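Local structure of endoglucanase, glycoside hydrolase family 5 protein (Cytophaga hutchinsonii, 5IHS) at residues I153-W167 against D186-S199. The protein probably hydrolyses internal beta-1,4-glucosidic bonds of cellulose, as an endoglucanase of glycoside hydrolase family 5. Residues are numbered along the deposited sequence; the frame is centred on the assembly and turned at random.
Sequences IIYEVYNEPLQATSW and DTTNIIVVGTRQWS
Y155 and I191 face each other as a parallel bridge pair, and E156 with V192 forms the next. The strands 153-156 and 191-193 run 22° apart. Y155 N donates to I190 O, Y155 O accepts from V192 N at 2.7 Å, and V157 N reaches V192 O. At one end a water bridges I153 O and I190 N; at the other a second water donates to V192 O, which V157 N already bonds, and accepts from Y158 N. These are strands four and five of the eight-stranded TIM barrel, joined by helix 167-185 in a beta-alpha-beta crossover. V157 and I191 meet through CG1 and CG2 on the helix-covered face; I154 CG2 packs on V192 CG2, 3.8 Å away, on the opposite one.

At the N-terminal end, Y155 OH donates to D186 OD2 at 2.6 Å on its anti side, the ring standing 76° to the carboxylate. N189 ND2 takes the syn lone pair of the same oxygen, while N189 N closes an Asx motif on OD1. An alanine in place of D186 would probably leave the Y155 hydroxyl without its acceptor and undo the Asx motif, with N189 ND2 keeping its bond to I150 O.

Beyond the strands, S199 OG donates to N159 O, 2.9 Å away. E160 brings OE1 to the edge of the W198 ring, 3.3 Å from CD1, while OE2 bonds H220. L162 O is gripped from opposite faces by T165 N and Q197 N. With CG anti to the backbone N (chi1 -171°) and a bend at chi3, R196 brings NH1 within 2.9 Å of Q163 O, in the carbonyl plane; its NH2 pairs with E204.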
loop_
_atom_site.group_PDB
_atom_site.type_symbol
_atom_site.label_atom_id
_atom_site.label_comp_id
_atom_site.label_asym_id
_atom_site.label_seq_id
_atom_site.Cartn_x
_atom_site.Cartn_y
_atom_site.Cartn_z
ATOM N N ILE A 153 -0.238 -9.290 7.774
ATOM C CA ILE A 153 0.789 -8.254 7.657
ATOM C C ILE A 153 1.468 -8.293 6.294
ATOM O O ILE A 153 1.946 -9.344 5.856
ATOM C CB ILE A 153 1.855 -8.439 8.749
ATOM C CG1 ILE A 153 1.245 -8.626 10.150
ATOM C CG2 ILE A 153 2.892 -7.312 8.674
ATOM C CD1 ILE A 153 0.471 -7.455 10.640
ATOM N N ILE A 154 1.597 -7.115 5.684
ATOM C CA ILE A 154 2.434 -6.852 4.515
ATOM C C ILE A 154 3.334 -5.672 4.880
ATOM O O ILE A 154 2.851 -4.664 5.403
ATOM C CB ILE A 154 1.559 -6.499 3.290
ATOM C CG1 ILE A 154 0.603 -7.652 2.953
ATOM C CG2 ILE A 154 2.426 -6.124 2.091
ATOM C CD1 ILE A 154 -0.541 -7.242 2.047
ATOM N N TYR A 155 4.642 -5.804 4.647
ATOM C CA TYR A 155 5.587 -4.739 4.959
ATOM C C TYR A 155 5.931 -3.955 3.698
ATOM O O TYR A 155 6.141 -4.546 2.639
ATOM C CB TYR A 155 6.880 -5.304 5.544
ATOM C CG TYR A 155 6.691 -6.175 6.758
ATOM C CD1 TYR A 155 6.639 -5.631 8.030
ATOM C CD2 TYR A 155 6.576 -7.548 6.636
ATOM C CE1 TYR A 155 6.477 -6.435 9.146
ATOM C CE2 TYR A 155 6.418 -8.363 7.748
ATOM C CZ TYR A 155 6.371 -7.802 8.997
ATOM O OH TYR A 155 6.199 -8.579 10.122
ATOM N N GLU A 156 6.036 -2.629 3.814
ATOM C CA GLU A 156 6.422 -1.754 2.705
ATOM C C GLU A 156 7.557 -0.868 3.220
ATOM O O GLU A 156 7.342 0.076 3.983
ATOM C CB GLU A 156 5.214 -0.971 2.198
ATOM C CG GLU A 156 5.565 0.025 1.105
ATOM C CD GLU A 156 4.372 0.796 0.570
ATOM O OE1 GLU A 156 3.259 0.681 1.132
ATOM O OE2 GLU A 156 4.560 1.524 -0.447
ATOM N N VAL A 157 8.790 -1.203 2.824
ATOM C CA VAL A 157 9.971 -0.680 3.517
ATOM C C VAL A 157 10.456 0.683 3.046
ATOM O O VAL A 157 11.274 1.302 3.741
ATOM C CB VAL A 157 11.136 -1.690 3.480
ATOM C CG1 VAL A 157 10.734 -2.984 4.187
ATOM C CG2 VAL A 157 11.611 -1.963 2.057
ATOM N N TYR A 158 9.978 1.179 1.908
ATOM C CA TYR A 158 10.483 2.453 1.374
ATOM C C TYR A 158 9.458 2.979 0.357
ATOM O O TYR A 158 9.574 2.704 -0.837
ATOM C CB TYR A 158 11.845 2.244 0.723
ATOM C CG TYR A 158 12.632 3.490 0.352
ATOM C CD1 TYR A 158 12.036 4.742 0.279
ATOM C CD2 TYR A 158 13.991 3.396 0.067
ATOM C CE1 TYR A 158 12.774 5.861 -0.075
ATOM C CE2 TYR A 158 14.733 4.504 -0.284
ATOM C CZ TYR A 158 14.119 5.735 -0.355
ATOM O OH TYR A 158 14.811 6.872 -0.707
ATOM N N ASN A 159 8.491 3.775 0.837
ATOM C CA ASN A 159 7.402 4.279 0.002
ATOM C C ASN A 159 7.834 4.706 -1.401
ATOM O O ASN A 159 7.425 4.082 -2.393
ATOM C CB ASN A 159 6.749 5.454 0.729
ATOM C CG ASN A 159 5.741 6.189 -0.129
ATOM O OD1 ASN A 159 4.907 5.570 -0.773
ATOM N ND2 ASN A 159 5.824 7.518 -0.166
ATOM N N GLU A 160 8.615 5.789 -1.488
ATOM C CA GLU A 160 8.893 6.451 -2.763
ATOM C C GLU A 160 10.307 7.002 -2.791
ATOM O O GLU A 160 10.544 8.188 -2.503
ATOM C CB GLU A 160 7.892 7.561 -3.060
ATOM C CG GLU A 160 6.607 7.053 -3.660
ATOM C CD GLU A 160 5.660 8.159 -4.081
ATOM O OE1 GLU A 160 6.032 9.354 -3.966
ATOM O OE2 GLU A 160 4.544 7.843 -4.553
ATOM N N PRO A 161 11.275 6.181 -3.171
ATOM C CA PRO A 161 12.581 6.724 -3.544
ATOM C C PRO A 161 12.409 7.824 -4.589
ATOM O O PRO A 161 11.484 7.798 -5.402
ATOM C CB PRO A 161 13.319 5.506 -4.112
ATOM C CG PRO A 161 12.619 4.309 -3.501
ATOM C CD PRO A 161 11.179 4.732 -3.409
ATOM N N LEU A 162 13.309 8.800 -4.558
ATOM C CA LEU A 162 13.265 9.929 -5.477
ATOM C C LEU A 162 13.859 9.551 -6.838
ATOM O O LEU A 162 14.376 8.452 -7.043
ATOM C CB LEU A 162 13.994 11.118 -4.856
ATOM C CG LEU A 162 13.385 11.587 -3.533
ATOM C CD1 LEU A 162 14.204 12.727 -2.955
ATOM C CD2 LEU A 162 11.933 12.008 -3.706
ATOM N N GLN A 163 13.759 10.476 -7.791
ATOM C CA GLN A 163 14.365 10.233 -9.094
ATOM C C GLN A 163 15.876 10.029 -8.980
ATOM O O GLN A 163 16.460 9.262 -9.756
ATOM C CB GLN A 163 14.039 11.391 -10.028
ATOM C CG GLN A 163 14.378 11.113 -11.470
ATOM C CD GLN A 163 14.192 12.330 -12.347
ATOM O OE1 GLN A 163 13.604 13.337 -11.933
ATOM N NE2 GLN A 163 14.685 12.245 -13.573
ATOM N N ALA A 164 16.524 10.704 -8.028
ATOM C CA ALA A 164 17.969 10.598 -7.871
ATOM C C ALA A 164 18.420 9.317 -7.181
ATOM O O ALA A 164 19.625 9.053 -7.139
ATOM C CB ALA A 164 18.488 11.785 -7.059
ATOM N N THR A 165 17.503 8.547 -6.599
ATOM C CA THR A 165 17.849 7.462 -5.683
ATOM C C THR A 165 18.053 6.164 -6.467
ATOM O O THR A 165 17.089 5.557 -6.939
ATOM C CB THR A 165 16.749 7.303 -4.633
ATOM O OG1 THR A 165 16.337 8.584 -4.130
ATOM C CG2 THR A 165 17.226 6.431 -3.489
ATOM N N SER A 166 19.308 5.739 -6.604
ATOM C CA SER A 166 19.646 4.601 -7.456
ATOM C C SER A 166 19.150 3.280 -6.872
ATOM O O SER A 166 19.306 3.022 -5.672
ATOM C CB SER A 166 21.172 4.529 -7.598
ATOM O OG SER A 166 21.632 3.254 -8.012
ATOM N N TRP A 167 18.606 2.416 -7.740
ATOM C CA TRP A 167 18.260 1.057 -7.332
ATOM C C TRP A 167 19.495 0.290 -6.863
ATOM O O TRP A 167 19.545 -0.221 -5.736
ATOM C CB TRP A 167 17.548 0.309 -8.473
ATOM C CG TRP A 167 17.287 -1.122 -8.107
ATOM C CD1 TRP A 167 17.990 -2.213 -8.509
ATOM C CD2 TRP A 167 16.280 -1.607 -7.201
ATOM N NE1 TRP A 167 17.490 -3.347 -7.919
ATOM C CE2 TRP A 167 16.438 -3.003 -7.112
ATOM C CE3 TRP A 167 15.250 -0.997 -6.467
ATOM C CZ2 TRP A 167 15.617 -3.799 -6.314
ATOM C CZ3 TRP A 167 14.436 -1.800 -5.670
ATOM C CH2 TRP A 167 14.628 -3.174 -5.600
ATOM N N ASP A 186 9.858 -12.775 11.094
ATOM C CA ASP A 186 8.707 -12.995 10.224
ATOM C C ASP A 186 9.247 -13.648 8.963
ATOM O O ASP A 186 9.814 -12.974 8.098
ATOM C CB ASP A 186 8.001 -11.687 9.911
ATOM C CG ASP A 186 6.718 -11.895 9.143
ATOM O OD1 ASP A 186 6.641 -12.877 8.364
ATOM O OD2 ASP A 186 5.784 -11.071 9.324
ATOM N N THR A 187 9.089 -14.964 8.866
ATOM C CA THR A 187 9.825 -15.693 7.845
ATOM C C THR A 187 9.201 -15.584 6.461
ATOM O O THR A 187 9.934 -15.666 5.469
ATOM C CB THR A 187 10.001 -17.159 8.238
ATOM O OG1 THR A 187 8.724 -17.794 8.337
ATOM C CG2 THR A 187 10.695 -17.262 9.573
ATOM N N THR A 188 7.877 -15.401 6.344
ATOM C CA THR A 188 7.252 -15.472 5.022
ATOM C C THR A 188 6.331 -14.334 4.611
ATOM O O THR A 188 5.981 -14.282 3.428
ATOM C CB THR A 188 6.468 -16.781 4.837
ATOM O OG1 THR A 188 5.362 -16.814 5.742
ATOM C CG2 THR A 188 7.364 -17.991 5.054
ATOM N N ASN A 189 5.913 -13.434 5.501
ATOM C CA ASN A 189 4.987 -12.407 5.033
ATOM C C ASN A 189 5.651 -11.537 3.963
ATOM O O ASN A 189 6.872 -11.353 3.933
ATOM C CB ASN A 189 4.469 -11.564 6.192
ATOM C CG ASN A 189 3.417 -12.294 7.019
ATOM O OD1 ASN A 189 2.645 -13.125 6.500
ATOM N ND2 ASN A 189 3.367 -11.984 8.306
ATOM N N ILE A 190 4.822 -11.009 3.065
ATOM C CA ILE A 190 5.316 -10.275 1.911
ATOM C C ILE A 190 5.972 -8.966 2.329
ATOM O O ILE A 190 5.481 -8.243 3.206
ATOM C CB ILE A 190 4.161 -10.057 0.921
ATOM C CG1 ILE A 190 3.741 -11.403 0.308
ATOM C CG2 ILE A 190 4.557 -9.055 -0.179
ATOM C CD1 ILE A 190 2.558 -11.347 -0.603
ATOM N N ILE A 191 7.073 -8.646 1.652
ATOM C CA ILE A 191 7.758 -7.370 1.779
ATOM C C ILE A 191 7.775 -6.715 0.402
ATOM O O ILE A 191 8.210 -7.337 -0.576
ATOM C CB ILE A 191 9.188 -7.554 2.321
ATOM C CG1 ILE A 191 9.175 -8.280 3.674
ATOM C CG2 ILE A 191 9.880 -6.213 2.421
ATOM C CD1 ILE A 191 10.552 -8.757 4.121
ATOM N N VAL A 192 7.301 -5.466 0.337
ATOM C CA VAL A 192 7.194 -4.706 -0.907
ATOM C C VAL A 192 8.251 -3.609 -0.873
ATOM O O VAL A 192 8.347 -2.868 0.114
ATOM C CB VAL A 192 5.795 -4.088 -1.089
ATOM C CG1 VAL A 192 5.677 -3.453 -2.465
ATOM C CG2 VAL A 192 4.675 -5.113 -0.844
ATOM N N VAL A 193 9.025 -3.491 -1.956
ATOM C CA VAL A 193 10.175 -2.597 -2.029
ATOM C C VAL A 193 9.961 -1.532 -3.102
ATOM O O VAL A 193 9.718 -1.856 -4.274
ATOM C CB VAL A 193 11.469 -3.383 -2.311
ATOM C CG1 VAL A 193 12.665 -2.430 -2.354
ATOM C CG2 VAL A 193 11.679 -4.490 -1.284
ATOM N N GLY A 194 10.112 -0.263 -2.695
ATOM C CA GLY A 194 9.955 0.854 -3.600
ATOM C C GLY A 194 11.034 0.931 -4.660
ATOM O O GLY A 194 12.094 0.318 -4.561
ATOM N N THR A 195 10.732 1.711 -5.701
ATOM C CA THR A 195 11.582 1.804 -6.879
ATOM C C THR A 195 11.875 3.273 -7.217
ATOM O O THR A 195 11.261 4.210 -6.682
ATOM C CB THR A 195 10.966 0.993 -8.052
ATOM O OG1 THR A 195 9.665 1.489 -8.388
ATOM C CG2 THR A 195 10.891 -0.507 -7.709
ATOM N N ARG A 196 12.865 3.480 -8.088
ATOM C CA ARG A 196 13.321 4.834 -8.381
ATOM C C ARG A 196 12.210 5.667 -9.029
ATOM O O ARG A 196 11.300 5.149 -9.694
ATOM C CB ARG A 196 14.575 4.785 -9.270
ATOM C CG ARG A 196 15.268 6.137 -9.468
ATOM C CD ARG A 196 16.633 6.000 -10.074
ATOM N NE ARG A 196 16.630 5.635 -11.482
ATOM C CZ ARG A 196 16.585 6.497 -12.492
ATOM N NH1 ARG A 196 16.478 7.806 -12.275
ATOM N NH2 ARG A 196 16.652 6.049 -13.741
ATOM N N GLN A 197 12.307 6.984 -8.840
ATOM C CA GLN A 197 11.418 7.957 -9.475
ATOM C C GLN A 197 9.989 7.783 -8.967
ATOM O O GLN A 197 9.042 7.538 -9.732
ATOM C CB GLN A 197 11.532 7.875 -10.994
ATOM C CG GLN A 197 10.869 8.999 -11.752
ATOM C CD GLN A 197 11.223 8.929 -13.212
ATOM O OE1 GLN A 197 12.334 9.268 -13.601
ATOM N NE2 GLN A 197 10.297 8.467 -14.028
ATOM N N TRP A 198 9.830 7.930 -7.652
ATOM C CA TRP A 198 8.524 7.831 -7.001
ATOM C C TRP A 198 7.859 6.491 -7.297
ATOM O O TRP A 198 6.653 6.400 -7.540
ATOM C CB TRP A 198 7.624 9.030 -7.328
ATOM C CG TRP A 198 8.306 10.315 -6.985
ATOM C CD1 TRP A 198 8.378 10.919 -5.754
ATOM C CD2 TRP A 198 9.053 11.138 -7.874
ATOM N NE1 TRP A 198 9.108 12.076 -5.836
ATOM C CE2 TRP A 198 9.534 12.233 -7.127
ATOM C CE3 TRP A 198 9.355 11.065 -9.232
ATOM C CZ2 TRP A 198 10.305 13.242 -7.693
ATOM C CZ3 TRP A 198 10.119 12.066 -9.792
ATOM C CH2 TRP A 198 10.579 13.147 -9.024
ATOM N N SER A 199 8.658 5.428 -7.222
ATOM C CA SER A 199 8.172 4.067 -7.439
ATOM C C SER A 199 7.535 3.900 -8.817
ATOM O O SER A 199 6.480 3.291 -8.987
ATOM C CB SER A 199 7.280 3.585 -6.290
ATOM O OG SER A 199 8.124 3.366 -5.167
HETATM O O HOH W 1 2.006 -10.964 3.583
HETATM O O HOH W 2 8.742 -0.130 -0.157
#